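PDB 7DG2: Non-structural maintenance of chromosomes element 1 homolog from Xenopus laevis, which probably acts as a RING-type E3 ubiquitin ligase that works with a MAGE partner inside the SMC5-SMC6 complex of DNA repair. Local coordinates for residues A[101-104]-A[105-108]; A[92-96]-A[97-101]. One frame throughout, in Å; residues are numbered along the deposited sequence.

Interaction 1: residues A[101-104]-A[105-108]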
ATOM      1  N   LEU A 101     -19.134   6.615  -5.461  1.00 14.58           N
ATOM      2  CA  LEU A 101     -19.625   5.349  -5.996  1.00 14.47           C
ATOM      3  C   LEU A 101     -19.348   4.217  -5.015  1.00 17.11           C
ATOM      4  O   LEU A 101     -20.184   3.324  -4.853  1.00 14.71           O
ATOM      5  CB  LEU A 101     -19.002   5.055  -7.364  1.00 14.88           C
ATOM      6  CG  LEU A 101     -19.462   3.753  -8.037  1.00 15.09           C
ATOM      7  CD1 LEU A 101     -20.989   3.743  -8.233  1.00 16.34           C
ATOM      8  CD2 LEU A 101     -18.760   3.549  -9.375  1.00 17.96           C
ATOM      9  N   PHE A 102     -18.191   4.246  -4.334  1.00 15.10           N
ATOM     10  CA  PHE A 102     -17.933   3.237  -3.313  1.00 11.85           C
ATOM     11  C   PHE A 102     -19.019   3.267  -2.241  1.00 13.50           C
ATOM     12  O   PHE A 102     -19.552   2.218  -1.851  1.00 16.29           O
ATOM     13  CB  PHE A 102     -16.548   3.422  -2.660  1.00 11.62           C
ATOM     14  CG  PHE A 102     -16.263   2.365  -1.630  1.00 14.98           C
ATOM     15  CD1 PHE A 102     -15.845   1.109  -2.020  1.00 15.48           C
ATOM     16  CD2 PHE A 102     -16.487   2.607  -0.285  1.00 16.95           C
ATOM     17  CE1 PHE A 102     -15.627   0.119  -1.071  1.00 16.44           C
ATOM     18  CE2 PHE A 102     -16.291   1.619   0.656  1.00 16.81           C
ATOM     19  CZ  PHE A 102     -15.862   0.375   0.254  1.00 17.15           C
ATOM     20  N   ARG A 103     -19.385   4.469  -1.773  1.00 13.36           N
ATOM     21  CA  ARG A 103     -20.372   4.561  -0.704  1.00 15.89           C
ATOM     22  C   ARG A 103     -21.738   4.069  -1.169  1.00 16.15           C
ATOM     23  O   ARG A 103     -22.426   3.362  -0.420  1.00 17.23           O
ATOM     24  CB  ARG A 103     -20.482   5.992  -0.184  1.00 16.98           C
ATOM     25  CG  ARG A 103     -19.224   6.457   0.573  1.00 21.94           C
ATOM     26  CD  ARG A 103     -19.479   7.751   1.360  1.00 24.44           C
ATOM     27  NE  ARG A 103     -19.967   8.839   0.519  1.00 34.19           N
ATOM     28  CZ  ARG A 103     -19.187   9.709  -0.122  1.00 34.80           C
ATOM     29  NH1 ARG A 103     -19.733  10.671  -0.864  1.00 34.05           N
ATOM     30  NH2 ARG A 103     -17.865   9.620  -0.035  1.00 35.29           N
ATOM     31  N   LYS A 104     -22.147   4.426  -2.391  1.00 15.94           N
ATOM     32  CA  LYS A 104     -23.448   3.957  -2.875  1.00 15.80           C
ATOM     33  C   LYS A 104     -23.440   2.452  -3.097  1.00 16.79           C
ATOM     34  O   LYS A 104     -24.450   1.777  -2.853  1.00 16.27           O
ATOM     35  CB  LYS A 104     -23.850   4.683  -4.167  1.00 17.41           C
ATOM     36  CG  LYS A 104     -24.025   6.201  -4.026  1.00 21.51           C
ATOM     37  CD  LYS A 104     -25.028   6.565  -2.935  1.00 24.37           C
ATOM     38  CE  LYS A 104     -26.448   6.144  -3.296  1.00 26.66           C
ATOM     39  NZ  LYS A 104     -27.432   6.573  -2.242  1.00 31.50           N
ATOM     40  N   THR A 105     -22.310   1.901  -3.561  1.00 15.59           N
ATOM     41  CA  THR A 105     -22.202   0.450  -3.727  1.00 15.96           C
ATOM     42  C   THR A 105     -22.258  -0.258  -2.376  1.00 16.57           C
ATOM     43  O   THR A 105     -22.957  -1.268  -2.211  1.00 16.76           O
ATOM     44  CB  THR A 105     -20.899   0.118  -4.470  1.00 14.80           C
ATOM     45  OG1 THR A 105     -20.921   0.728  -5.774  1.00 14.65           O
ATOM     46  CG2 THR A 105     -20.717  -1.392  -4.625  1.00 13.75           C
ATOM     47  N   MET A 106     -21.517   0.256  -1.398  1.00 13.38           N
ATOM     48  CA  MET A 106     -21.592  -0.269  -0.039  1.00 15.69           C
ATOM     49  C   MET A 106     -23.016  -0.217   0.500  1.00 16.11           C
ATOM     50  O   MET A 106     -23.494  -1.181   1.108  1.00 17.94           O
ATOM     51  CB  MET A 106     -20.643   0.526   0.866  1.00 17.59           C
ATOM     52  CG  MET A 106     -20.864   0.282   2.351  1.00 18.56           C
ATOM     53  SD  MET A 106     -19.515   0.949   3.375  1.00 22.38           S
ATOM     54  CE  MET A 106     -19.478   2.645   2.855  1.00 21.33           C
ATOM     55  N   GLU A 107     -23.720   0.892   0.263  1.00 18.55           N
ATOM     56  CA  GLU A 107     -25.096   1.001   0.734  1.00 19.42           C
ATOM     57  C   GLU A 107     -25.979  -0.065   0.103  1.00 18.00           C
ATOM     58  O   GLU A 107     -26.774  -0.708   0.796  1.00 19.06           O
ATOM     59  CB  GLU A 107     -25.641   2.401   0.439  1.00 21.76           C
ATOM     60  CG  GLU A 107     -27.134   2.552   0.719  1.00 24.03           C
ATOM     61  CD  GLU A 107     -27.676   3.920   0.332  1.00 33.90           C
ATOM     62  OE1 GLU A 107     -28.818   4.235   0.731  1.00 38.57           O
ATOM     63  OE2 GLU A 107     -26.963   4.679  -0.362  1.00 34.91           O
ATOM     64  N   LEU A 108     -25.844  -0.283  -1.205  1.00 16.87           N
ATOM     65  CA  LEU A 108     -26.637  -1.328  -1.853  1.00 16.10           C
ATOM     66  C   LEU A 108     -26.278  -2.712  -1.313  1.00 17.55           C
ATOM     67  O   LEU A 108     -27.157  -3.559  -1.115  1.00 18.96           O
ATOM     68  CB  LEU A 108     -26.444  -1.256  -3.372  1.00 18.31           C
ATOM     69  CG  LEU A 108     -27.278  -2.196  -4.233  1.00 20.15           C
ATOM     70  CD1 LEU A 108     -28.710  -2.122  -3.771  1.00 24.06           C
ATOM     71  CD2 LEU A 108     -27.157  -1.755  -5.691  1.00 21.12           C
TER
HETATM   72  O   HOH W   1     -27.184   2.939  -3.032  1.00 23.40           O
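Lys104 and Glu107, three residues apart on helix 96-111, run alongside each other in the same direction, joined by a salt bridge of 2.7 Å from Lys104 NZ to Glu107 OE2. Lysine and glutamate reach this pairing by unlike routes. The Lys104 chain folds back on itself at both middle torsions (chi2 -56°, chi3 -67°), which brings CE against the carboxylate as well, whereas Glu107 stays extended beyond CG. The ammonium meets OE2 on the syn side, somewhat out of the carboxylate plane. A water donates to Lys104 O at 3.0 Å and, weakly, to Glu107 OE2, tying the same carboxylate oxygen to the backbone.

Next to Lys104, the buried Thr105 turns its hydroxyl back one turn of its own helix. With OG1 beside the backbone N and anti to the carbonyl carbon (chi1 -61°), the hydroxyl donates to Leu101 O at 2.9 Å. Thr105 N donates to that same oxygen, also at 2.9 Å, and the two donors arrive from opposite faces of the carbonyl plane. The methyl CG2 is thereby turned away from the backbone N.

On another side of the helix Met106 makes an oblique Met-aromatic contact with Phe102, its SD 5.3 Å from the ring centroid. A bend at chi3 brings CE to 4.0 Å from Phe102 CE2. This apolar side packs on helix 163-176, through Leu169 and Cys165, while the Phe102 ring also meets Phe146 edge-to-face and Met71 of the Nse4 chain.

The chemistry thus differs around the helix: the buried Phe102 and Met106 pack apolar groups, and the Thr105 hydroxyl is satisfied locally by Leu101 O. At the partly exposed Lys104 and Glu107, the salt bridge, with the water on the same oxygen, probably holds the lysine in its bent course and limits rotation of the carboxylate.

Interaction 2: residues A[92-96]-A[97-101]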
ATOM      1  N   SER A  92      -5.007   9.861  -0.628  1.00 15.32           N
ATOM      2  CA  SER A  92      -4.910  10.127  -2.061  1.00 16.75           C
ATOM      3  C   SER A  92      -5.239   8.905  -2.915  1.00 17.45           C
ATOM      4  O   SER A  92      -4.897   8.873  -4.100  1.00 17.30           O
ATOM      5  CB  SER A  92      -3.510  10.659  -2.406  1.00 17.37           C
ATOM      6  OG  SER A  92      -2.499   9.778  -1.932  1.00 18.35           O
ATOM      7  N   ASP A  93      -5.898   7.893  -2.344  1.00 15.61           N
ATOM      8  CA  ASP A  93      -6.156   6.671  -3.101  1.00 15.26           C
ATOM      9  C   ASP A  93      -7.206   6.885  -4.187  1.00 16.58           C
ATOM     10  O   ASP A  93      -7.053   6.401  -5.317  1.00 15.62           O
ATOM     11  CB  ASP A  93      -6.623   5.566  -2.161  1.00 15.70           C
ATOM     12  CG  ASP A  93      -5.505   5.037  -1.277  1.00 20.19           C
ATOM     13  OD1 ASP A  93      -4.317   5.333  -1.555  1.00 21.23           O
ATOM     14  OD2 ASP A  93      -5.833   4.320  -0.307  1.00 20.20           O
ATOM     15  N   TYR A  94      -8.300   7.558  -3.845  1.00 16.71           N
ATOM     16  CA  TYR A  94      -9.472   7.613  -4.712  1.00 16.86           C
ATOM     17  C   TYR A  94     -10.012   9.035  -4.778  1.00 17.77           C
ATOM     18  O   TYR A  94      -9.971   9.783  -3.799  1.00 18.74           O
ATOM     19  CB  TYR A  94     -10.566   6.642  -4.222  1.00 14.29           C
ATOM     20  CG  TYR A  94     -10.128   5.200  -4.310  1.00 14.62           C
ATOM     21  CD1 TYR A  94      -9.959   4.587  -5.548  1.00 15.69           C
ATOM     22  CD2 TYR A  94      -9.850   4.455  -3.164  1.00 17.07           C
ATOM     23  CE1 TYR A  94      -9.544   3.254  -5.641  1.00 16.98           C
ATOM     24  CE2 TYR A  94      -9.426   3.128  -3.246  1.00 15.25           C
ATOM     25  CZ  TYR A  94      -9.278   2.541  -4.486  1.00 16.42           C
ATOM     26  OH  TYR A  94      -8.867   1.236  -4.560  1.00 17.93           O
ATOM     27  N   ALA A  95     -10.532   9.388  -5.954  1.00 19.14           N
ATOM     28  CA  ALA A  95     -11.136  10.692  -6.164  1.00 17.95           C
ATOM     29  C   ALA A  95     -12.520  10.756  -5.514  1.00 18.62           C
ATOM     30  O   ALA A  95     -13.101   9.745  -5.116  1.00 17.57           O
ATOM     31  CB  ALA A  95     -11.229  11.001  -7.658  1.00 18.65           C
ATOM     32  N   GLU A  96     -13.053  11.977  -5.415  1.00 18.88           N
ATOM     33  CA  GLU A  96     -14.326  12.173  -4.737  1.00 17.66           C
ATOM     34  C   GLU A  96     -15.443  11.393  -5.416  1.00 16.23           C
ATOM     35  O   GLU A  96     -16.250  10.748  -4.737  1.00 19.64           O
ATOM     36  CB  GLU A  96     -14.672  13.663  -4.678  1.00 22.39           C
ATOM     37  CG  GLU A  96     -13.868  14.423  -3.635  1.00 30.72           C
ATOM     38  CD  GLU A  96     -14.378  15.833  -3.427  1.00 36.32           C
ATOM     39  OE1 GLU A  96     -15.612  16.032  -3.469  1.00 42.09           O
ATOM     40  OE2 GLU A  96     -13.542  16.736  -3.233  1.00 42.12           O
ATOM     41  N   ASN A  97     -15.515  11.434  -6.752  1.00 16.72           N
ATOM     42  CA  ASN A  97     -16.611  10.710  -7.400  1.00 18.06           C
ATOM     43  C   ASN A  97     -16.423   9.205  -7.276  1.00 19.87           C
ATOM     44  O   ASN A  97     -17.411   8.466  -7.176  1.00 16.52           O
ATOM     45  CB  ASN A  97     -16.778  11.128  -8.872  1.00 21.24           C
ATOM     46  CG  ASN A  97     -15.561  10.849  -9.729  1.00 23.21           C
ATOM     47  OD1 ASN A  97     -14.467  10.573  -9.233  1.00 21.65           O
ATOM     48  ND2 ASN A  97     -15.744  10.953 -11.043  1.00 20.79           N
ATOM     49  N   GLU A  98     -15.171   8.742  -7.238  1.00 16.95           N
ATOM     50  CA  GLU A  98     -14.904   7.321  -7.025  1.00 17.97           C
ATOM     51  C   GLU A  98     -15.367   6.864  -5.646  1.00 16.69           C
ATOM     52  O   GLU A  98     -15.921   5.766  -5.504  1.00 15.65           O
ATOM     53  CB  GLU A  98     -13.406   7.047  -7.211  1.00 17.67           C
ATOM     54  CG  GLU A  98     -12.922   7.389  -8.624  1.00 17.97           C
ATOM     55  CD  GLU A  98     -11.441   7.128  -8.833  1.00 24.61           C
ATOM     56  OE1 GLU A  98     -11.051   6.751  -9.963  1.00 25.36           O
ATOM     57  OE2 GLU A  98     -10.665   7.308  -7.872  1.00 21.71           O
ATOM     58  N   LEU A  99     -15.135   7.683  -4.615  1.00 14.69           N
ATOM     59  CA  LEU A  99     -15.573   7.322  -3.273  1.00 14.77           C
ATOM     60  C   LEU A  99     -17.083   7.488  -3.109  1.00 16.57           C
ATOM     61  O   LEU A  99     -17.700   6.765  -2.315  1.00 14.88           O
ATOM     62  CB  LEU A  99     -14.804   8.152  -2.236  1.00 15.43           C
ATOM     63  CG  LEU A  99     -13.330   7.743  -2.168  1.00 16.45           C
ATOM     64  CD1 LEU A  99     -12.560   8.555  -1.125  1.00 21.35           C
ATOM     65  CD2 LEU A  99     -13.215   6.241  -1.871  1.00 17.86           C
ATOM     66  N   GLU A 100     -17.702   8.413  -3.853  1.00 14.88           N
ATOM     67  CA  GLU A 100     -19.161   8.451  -3.861  1.00 16.73           C
ATOM     68  C   GLU A 100     -19.724   7.136  -4.389  1.00 15.45           C
ATOM     69  O   GLU A 100     -20.672   6.572  -3.816  1.00 16.95           O
ATOM     70  CB  GLU A 100     -19.672   9.618  -4.711  1.00 17.82           C
ATOM     71  CG  GLU A 100     -21.189   9.796  -4.563  1.00 21.53           C
ATOM     72  CD  GLU A 100     -21.791  10.819  -5.520  1.00 33.38           C
ATOM     73  OE1 GLU A 100     -23.000  10.681  -5.836  1.00 34.28           O
ATOM     74  OE2 GLU A 100     -21.061  11.735  -5.962  1.00 26.23           O
ATOM     75  N   LEU A 101     -19.134   6.615  -5.461  1.00 14.58           N
ATOM     76  CA  LEU A 101     -19.625   5.349  -5.996  1.00 14.47           C
ATOM     77  C   LEU A 101     -19.348   4.217  -5.015  1.00 17.11           C
ATOM     78  O   LEU A 101     -20.184   3.324  -4.853  1.00 14.71           O
ATOM     79  CB  LEU A 101     -19.002   5.055  -7.364  1.00 14.88           C
ATOM     80  CG  LEU A 101     -19.462   3.753  -8.037  1.00 15.09           C
ATOM     81  CD1 LEU A 101     -20.989   3.743  -8.233  1.00 16.34           C
ATOM     82  CD2 LEU A 101     -18.760   3.549  -9.375  1.00 17.96           C
TER
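The start of helix 96-111 is capped here, with Ala95 at the N-cap and the Glu98 side chain turned back to its backbone. Glu98 OE2 accepts from Ala95 N at 2.8 Å, with a nearly straight N-H...O angle of 168°, on the anti side of the carboxylate. Glu98 CG stands beside the backbone N of its own residue, anti to the carbonyl carbon (chi1 -61°), and the extended chain beyond carries the carboxylate alongside the Ala95 methyl. This is the glutamate half of a capping box; alanine, lacking a side-chain acceptor, cannot return the bond, so the reciprocal half is missing. The same OE2 lies at the edge of the Tyr94 ring, in its plane, 3.6 Å from Tyr94 CD1.

Leu99 packs against the root of the Tyr94 side chain, CD2 lying 3.6 Å from Tyr94 CB, the two side chains crossing at about a right angle. Tyr94 also meets Phe146 edge-to-face, and its OH bonds to Ser145 OG, which anchors the loop to helix 136-148. The helical pattern begins with Leu99 N to Ala95 O at 2.9 Å, followed by Glu100 N to Glu96 O. Glu96 OE2 forms a salt bridge with Lys76 of the Nse4 chain.

How the interactions relate
Interactions 1 and 2 are successive stations on helix 96-111, their centres about 11 Å apart, and they share Leu101, where the first of them begins and the second ends. Interaction 2 deals with how the helix starts, interaction 1 with how its middle turns are packed and paired. Both involve Phe146 of helix 136-148, which receives an aromatic edge-to-face partner from each, Tyr94 in one and Phe102 in the other. Both also touch the Nse4 chain, while the loop of 92-96 reaches the MAGE chain as well. Glu98 OE1 of interaction 2 hydrogen-bonds to a glycerol, probably from the crystallisation liquor. Neither contact includes a zinc ligand; those belong to the RING-like domain, later in the sequence.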